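Local coordinates for putative uncharacterized protein (Streptococcus mutans, PDB 3L7T) that binds zinc and, as a member of the vicinal oxygen chelate superfamily, may act as a lactoylglutathione lyase (glyoxalase I), at residues Glu107-Asp112 against Lys118-Phe123; Ile52-Phe57 against Arg83-Tyr88. All coordinates share one frame; numbering follows the deposited sequence.

Interaction 1. Residues Glu107-Asp112 against Lys118-Phe123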
loop_
_atom_site.group_PDB
_atom_site.type_symbol
_atom_site.label_atom_id
_atom_site.label_comp_id
_atom_site.label_asym_id
_atom_site.label_seq_id
_atom_site.Cartn_x
_atom_site.Cartn_y
_atom_site.Cartn_z
ATOM N N GLU A 107 9.586 -0.143 -17.227
ATOM C CA GLU A 107 9.527 -1.401 -17.975
ATOM C C GLU A 107 8.528 -1.333 -19.140
ATOM O O GLU A 107 7.699 -0.413 -19.226
ATOM C CB GLU A 107 9.242 -2.571 -17.016
ATOM C CG GLU A 107 10.380 -2.755 -15.994
ATOM C CD GLU A 107 10.177 -3.917 -15.017
ATOM O OE1 GLU A 107 9.042 -4.444 -14.925
ATOM O OE2 GLU A 107 11.151 -4.275 -14.306
ATOM N N GLU A 108 8.665 -2.251 -20.095
ATOM C CA GLU A 108 7.844 -2.216 -21.304
ATOM C C GLU A 108 6.379 -2.118 -20.936
ATOM O O GLU A 108 5.919 -2.786 -20.012
ATOM C CB GLU A 108 7.984 -3.510 -22.103
ATOM C CG GLU A 108 9.142 -3.580 -23.039
ATOM C CD GLU A 108 9.138 -4.889 -23.805
ATOM O OE1 GLU A 108 8.196 -5.111 -24.601
ATOM O OE2 GLU A 108 10.013 -5.731 -23.514
ATOM N N VAL A 109 5.625 -1.482 -21.810
ATOM C CA VAL A 109 4.182 -1.491 -21.708
ATOM C C VAL A 109 3.630 -2.903 -21.899
ATOM O O VAL A 109 3.872 -3.546 -22.930
ATOM C CB VAL A 109 3.566 -0.541 -22.737
ATOM C CG1 VAL A 109 2.062 -0.686 -22.763
ATOM C CG2 VAL A 109 3.975 0.892 -22.426
ATOM N N ARG A 110 2.860 -3.369 -20.920
ATOM C CA ARG A 110 2.125 -4.605 -21.066
ATOM C C ARG A 110 0.636 -4.380 -20.882
ATOM O O ARG A 110 0.193 -3.252 -20.689
ATOM C CB ARG A 110 2.625 -5.665 -20.101
ATOM C CG ARG A 110 2.926 -5.170 -18.716
ATOM C CD ARG A 110 4.074 -5.977 -18.111
ATOM N NE ARG A 110 4.142 -7.333 -18.658
ATOM C CZ ARG A 110 3.645 -8.407 -18.049
ATOM N NH1 ARG A 110 3.045 -8.279 -16.871
ATOM N NH2 ARG A 110 3.753 -9.608 -18.606
ATOM N N TYR A 111 -0.145 -5.419 -21.066
ATOM C CA TYR A 111 -1.580 -5.297 -21.035
ATOM C C TYR A 111 -2.150 -6.040 -19.830
ATOM O O TYR A 111 -1.688 -7.069 -19.487
ATOM C CB TYR A 111 -2.200 -5.782 -22.350
ATOM C CG TYR A 111 -1.700 -5.054 -23.547
ATOM C CD1 TYR A 111 -2.420 -4.036 -24.100
ATOM C CD2 TYR A 111 -0.493 -5.359 -24.103
ATOM C CE1 TYR A 111 -1.969 -3.355 -25.166
ATOM C CE2 TYR A 111 -0.028 -4.680 -25.164
ATOM C CZ TYR A 111 -0.764 -3.673 -25.699
ATOM O OH TYR A 111 -0.282 -3.003 -26.780
ATOM N N ASP A 112 -3.142 -5.471 -19.182
ATOM C CA ASP A 112 -3.733 -6.071 -17.993
ATOM C C ASP A 112 -4.322 -7.403 -18.388
ATOM O O ASP A 112 -4.909 -7.528 -19.427
ATOM C CB ASP A 112 -4.809 -5.166 -17.401
ATOM C CG ASP A 112 -5.330 -5.658 -16.106
ATOM O OD1 ASP A 112 -5.836 -6.752 -16.045
ATOM O OD2 ASP A 112 -5.255 -4.956 -15.120
ATOM N N LYS A 118 -3.656 -1.043 -21.074
ATOM C CA LYS A 118 -2.219 -0.846 -20.959
ATOM C C LYS A 118 -1.769 -0.508 -19.530
ATOM O O LYS A 118 -2.455 0.185 -18.791
ATOM C CB LYS A 118 -1.743 0.236 -21.928
ATOM C CG LYS A 118 -1.840 -0.152 -23.382
ATOM C CD LYS A 118 -2.210 1.059 -24.226
ATOM C CE LYS A 118 -1.064 1.482 -25.133
ATOM N NZ LYS A 118 -0.671 0.401 -26.081
ATOM N N MET A 119 -0.562 -0.929 -19.183
ATOM C CA MET A 119 -0.017 -0.619 -17.858
ATOM C C MET A 119 1.486 -0.754 -17.968
ATOM O O MET A 119 1.974 -1.381 -18.908
ATOM C CB MET A 119 -0.536 -1.606 -16.826
ATOM C CG MET A 119 -0.331 -3.028 -17.237
ATOM S SD MET A 119 -1.082 -4.205 -16.110
ATOM C CE MET A 119 0.073 -5.562 -16.266
ATOM N N ALA A 120 2.225 -0.184 -17.008
ATOM C CA ALA A 120 3.681 -0.297 -17.027
ATOM C C ALA A 120 4.193 -0.087 -15.604
ATOM O O ALA A 120 3.657 0.742 -14.886
ATOM C CB ALA A 120 4.272 0.733 -17.962
ATOM N N PHE A 121 5.155 -0.902 -15.183
ATOM C CA PHE A 121 5.844 -0.707 -13.905
ATOM C C PHE A 121 7.070 0.186 -13.963
ATOM O O PHE A 121 7.891 0.125 -14.901
ATOM C CB PHE A 121 6.256 -2.046 -13.286
ATOM C CG PHE A 121 5.118 -2.807 -12.660
ATOM C CD1 PHE A 121 4.741 -2.567 -11.336
ATOM C CD2 PHE A 121 4.454 -3.786 -13.382
ATOM C CE1 PHE A 121 3.705 -3.283 -10.751
ATOM C CE2 PHE A 121 3.419 -4.505 -12.812
ATOM C CZ PHE A 121 3.037 -4.251 -11.498
ATOM N N PHE A 122 7.231 0.968 -12.905
ATOM C CA PHE A 122 8.484 1.680 -12.629
ATOM C C PHE A 122 8.739 1.519 -11.134
ATOM O O PHE A 122 7.989 0.812 -10.464
ATOM C CB PHE A 122 8.379 3.152 -13.066
ATOM C CG PHE A 122 7.318 3.943 -12.352
ATOM C CD1 PHE A 122 7.682 4.957 -11.467
ATOM C CD2 PHE A 122 5.956 3.793 -12.680
ATOM C CE1 PHE A 122 6.729 5.776 -10.913
ATOM C CE2 PHE A 122 5.004 4.583 -12.107
ATOM C CZ PHE A 122 5.382 5.582 -11.201
ATOM N N PHE A 123 9.794 2.134 -10.606
ATOM C CA PHE A 123 10.187 1.870 -9.220
ATOM C C PHE A 123 10.613 3.141 -8.509
ATOM O O PHE A 123 11.141 4.036 -9.132
ATOM C CB PHE A 123 11.318 0.838 -9.174
ATOM C CG PHE A 123 10.951 -0.467 -9.816
ATOM C CD1 PHE A 123 10.407 -1.493 -9.062
ATOM C CD2 PHE A 123 11.041 -0.616 -11.190
ATOM C CE1 PHE A 123 9.997 -2.669 -9.658
ATOM C CE2 PHE A 123 10.597 -1.779 -11.807
ATOM C CZ PHE A 123 10.095 -2.817 -11.040
HETATM O O HOH W 1 5.703 -2.954 -17.266
#

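Interaction 2. Residues Ile52-Phe57 against Arg83-Tyr88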
loop_
_atom_site.group_PDB
_atom_site.type_symbol
_atom_site.label_atom_id
_atom_site.label_comp_id
_atom_site.label_asym_id
_atom_site.label_seq_id
_atom_site.Cartn_x
_atom_site.Cartn_y
_atom_site.Cartn_z
ATOM N N ILE A 52 -7.127 10.391 -2.005
ATOM C CA ILE A 52 -6.424 9.555 -1.057
ATOM C C ILE A 52 -5.136 10.310 -0.759
ATOM O O ILE A 52 -4.547 10.890 -1.669
ATOM C CB ILE A 52 -6.126 8.177 -1.709
ATOM C CG1 ILE A 52 -7.415 7.353 -1.752
ATOM C CG2 ILE A 52 -4.998 7.428 -0.980
ATOM C CD1 ILE A 52 -7.373 6.131 -2.633
ATOM N N GLU A 53 -4.639 10.226 0.463
ATOM C CA GLU A 53 -3.304 10.759 0.736
ATOM C C GLU A 53 -2.237 9.656 0.652
ATOM O O GLU A 53 -2.506 8.509 0.958
ATOM C CB GLU A 53 -3.268 11.421 2.117
ATOM C CG GLU A 53 -4.214 12.617 2.241
ATOM C CD GLU A 53 -4.019 13.387 3.548
ATOM O OE1 GLU A 53 -3.032 13.132 4.278
ATOM O OE2 GLU A 53 -4.868 14.240 3.857
ATOM N N LEU A 54 -1.022 10.020 0.271
ATOM C CA LEU A 54 0.142 9.126 0.430
ATOM C C LEU A 54 0.971 9.685 1.565
ATOM O O LEU A 54 1.308 10.864 1.540
ATOM C CB LEU A 54 0.998 9.159 -0.847
ATOM C CG LEU A 54 0.245 8.836 -2.119
ATOM C CD1 LEU A 54 1.251 8.896 -3.317
ATOM C CD2 LEU A 54 -0.434 7.504 -2.042
ATOM N N GLU A 55 1.253 8.872 2.585
ATOM C CA GLU A 55 2.024 9.339 3.727
ATOM C C GLU A 55 3.412 8.772 3.590
ATOM O O GLU A 55 3.588 7.571 3.712
ATOM C CB GLU A 55 1.440 8.807 5.039
ATOM C CG GLU A 55 0.110 9.390 5.437
ATOM C CD GLU A 55 -0.279 8.999 6.850
ATOM O OE1 GLU A 55 0.284 7.995 7.373
ATOM O OE2 GLU A 55 -1.264 9.593 7.341
ATOM N N ILE A 56 4.398 9.618 3.350
ATOM C CA ILE A 56 5.766 9.144 3.220
ATOM C C ILE A 56 6.506 9.340 4.557
ATOM O O ILE A 56 6.575 10.467 5.078
ATOM C CB ILE A 56 6.486 9.884 2.098
ATOM C CG1 ILE A 56 5.679 9.872 0.791
ATOM C CG2 ILE A 56 7.895 9.332 1.905
ATOM C CD1 ILE A 56 5.447 8.538 0.211
ATOM N N PHE A 57 7.100 8.267 5.074
ATOM C CA PHE A 57 7.845 8.342 6.325
ATOM C C PHE A 57 9.292 8.057 6.050
ATOM O O PHE A 57 9.615 7.048 5.456
ATOM C CB PHE A 57 7.354 7.301 7.324
ATOM C CG PHE A 57 5.999 7.599 7.904
ATOM C CD1 PHE A 57 5.879 8.284 9.108
ATOM C CD2 PHE A 57 4.856 7.092 7.302
ATOM C CE1 PHE A 57 4.631 8.497 9.702
ATOM C CE2 PHE A 57 3.598 7.265 7.903
ATOM C CZ PHE A 57 3.500 7.990 9.101
ATOM N N ARG A 83 2.225 -4.609 -1.171
ATOM C CA ARG A 83 3.133 -5.049 -2.212
ATOM C C ARG A 83 3.494 -3.898 -3.140
ATOM O O ARG A 83 4.668 -3.536 -3.260
ATOM C CB ARG A 83 2.471 -6.189 -3.016
ATOM C CG ARG A 83 3.378 -6.855 -4.023
ATOM C CD ARG A 83 2.583 -7.850 -4.887
ATOM N NE ARG A 83 3.482 -8.452 -5.860
ATOM C CZ ARG A 83 3.110 -9.166 -6.922
ATOM N NH1 ARG A 83 1.829 -9.451 -7.151
ATOM N NH2 ARG A 83 4.045 -9.616 -7.752
ATOM N N HIS A 84 2.495 -3.365 -3.848
ATOM C CA HIS A 84 2.719 -2.288 -4.802
ATOM C C HIS A 84 1.479 -1.414 -4.932
ATOM O O HIS A 84 0.442 -1.689 -4.328
ATOM C CB HIS A 84 3.202 -2.813 -6.164
ATOM C CG HIS A 84 2.133 -3.441 -7.007
ATOM N ND1 HIS A 84 2.073 -4.798 -7.246
ATOM C CD2 HIS A 84 1.133 -2.889 -7.738
ATOM C CE1 HIS A 84 1.056 -5.058 -8.050
ATOM N NE2 HIS A 84 0.446 -3.919 -8.329
ATOM N N LEU A 85 1.635 -0.313 -5.643
ATOM C CA LEU A 85 0.622 0.712 -5.729
ATOM C C LEU A 85 0.550 1.114 -7.177
ATOM O O LEU A 85 1.574 1.294 -7.842
ATOM C CB LEU A 85 1.056 1.908 -4.849
ATOM C CG LEU A 85 0.283 3.208 -4.837
ATOM C CD1 LEU A 85 -1.111 2.943 -4.386
ATOM C CD2 LEU A 85 0.965 4.176 -3.857
ATOM N N ALA A 86 -0.671 1.240 -7.693
ATOM C CA ALA A 86 -0.855 1.573 -9.089
ATOM C C ALA A 86 -1.632 2.857 -9.190
ATOM O O ALA A 86 -2.530 3.091 -8.382
ATOM C CB ALA A 86 -1.644 0.446 -9.793
ATOM N N PHE A 87 -1.313 3.667 -10.204
ATOM C CA PHE A 87 -1.979 4.939 -10.418
ATOM C C PHE A 87 -2.703 4.905 -11.747
ATOM O O PHE A 87 -2.161 4.419 -12.749
ATOM C CB PHE A 87 -0.939 6.072 -10.479
ATOM C CG PHE A 87 -0.134 6.201 -9.241
ATOM C CD1 PHE A 87 -0.705 6.757 -8.090
ATOM C CD2 PHE A 87 1.181 5.730 -9.191
ATOM C CE1 PHE A 87 0.026 6.847 -6.899
ATOM C CE2 PHE A 87 1.923 5.808 -8.003
ATOM C CZ PHE A 87 1.341 6.374 -6.854
ATOM N N TYR A 88 -3.893 5.502 -11.777
ATOM C CA TYR A 88 -4.587 5.766 -13.025
ATOM C C TYR A 88 -3.943 6.910 -13.829
ATOM O O TYR A 88 -3.577 7.956 -13.267
ATOM C CB TYR A 88 -6.069 6.040 -12.745
ATOM C CG TYR A 88 -6.880 6.314 -13.988
ATOM C CD1 TYR A 88 -7.332 5.278 -14.799
ATOM C CD2 TYR A 88 -7.154 7.618 -14.377
ATOM C CE1 TYR A 88 -8.039 5.547 -15.978
ATOM C CE2 TYR A 88 -7.874 7.894 -15.528
ATOM C CZ TYR A 88 -8.324 6.859 -16.315
ATOM O OH TYR A 88 -9.042 7.158 -17.450
#

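Interaction 1. Residues Glu107-Asp112 against Lys118-Phe123
The carboxylate of Glu107 comes up to the edge of the Phe123 ring, near its plane, with Glu107 OE2 3.6 Å from Phe123 CE2; the two flat groups are turned 65° apart. At the other end of the hairpin, the Tyr111 ring and the Lys118 chain run side by side in the same direction, and Lys118 CG meets the ring obliquely, 3.7 Å from Tyr111 CE1. On the opposite face, the Met119 methyl CE rests 3.8 Å from Arg110 CG. Met119 CG sits between its own backbone N and carbonyl carbon (chi1 52°), which carries SD to within 3.7 Å of Asp112 CA.

Arg110 and Met119 form an antiparallel hydrogen-bonded pair: Arg110 N to Met119 O is 3.0 Å, Met119 N to Arg110 O 2.9 Å. Beyond it the ladder opens, and a water takes the missing rung, donating to Glu108 O and accepting from Phe121 N. Glu107 N then rejoins Phe121 O at 2.9 Å. Phe121 packs on His84 and Glu131, zinc-binding residues of this glyoxalase fold. In the four-stranded sheet, 110-111 is the outermost strand, 118-123 pairs on its other edge with strand 129-133, and Val109 packs against helix 92-102.

Interaction 2. Residues Ile52-Phe57 against Arg83-Tyr88
Beside the apolar meeting of Leu54 with Leu85 and Phe87, the carboxylate of Glu55 is held twice: it is a ligand of the zinc ion together with His8, and its OE2 makes a salt bridge to Lys44. Leu54, one residue earlier on the strand, points the other way, toward 83-88, and its two methyls divide the work. Leu54 CD2 meets Leu85 CD2 at 4.0 Å, methyl against methyl, with the side chains crossing obliquely. Leu54 CD1 comes to the edge of the Phe87 ring, near the ring plane, 4.3 Å from Phe87 CE1. The two leucine side chains span backbones that are well separated, Leu54 CA and Leu85 CA being 10.4 Å apart.

The fold explains this spacing. Strand 52-58 is the last strand of the first beta-alpha-beta-beta-beta module of the glyoxalase fold, strand 81-88 is the first strand of the second, and each belongs to a different sheet. Only side chains therefore meet here. Phe29 adds to the packing, touching Leu54 and setting its ring plane about 50° from that of Phe87, while Leu85 also lies on Leu130.

Strand 81-88 is outermost in its own sheet within the chain, and His84 to Tyr88 extend that sheet by an antiparallel ladder with a strand of the second subunit. There His84 NE2 hydrogen-bonds to His8 NE2 of the second subunit, and Arg83 makes a cation-pi contact with Phe57 of that subunit. His84 and Glu131 bind zinc in this protein, though this chain's copies hold no metal in the model, consistent with sites assembled from both subunits, as in glyoxalase I dimers.

The centres of interactions 1 and 2 lie about 17 Å apart, and they come in series along the chain: 52-57 and 83-88 first, then the hairpin 107-112 and 118-123. Strand 81-88 and both hairpin strands belong to one four-stranded sheet, in which 129-133 separates 81-88 from 118-123; strand 52-58 belongs to the other sheet. Interaction 2 thus joins the two halves of the chain, whereas interaction 1 completes the outer side of the second half. They touch directly where Phe121 CE1 comes 4.0 Å from His84 CD2, an edge-to-face ring contact; the Phe121 side chain also touches Glu131, so the hairpin borders both residues of this half of the zinc site.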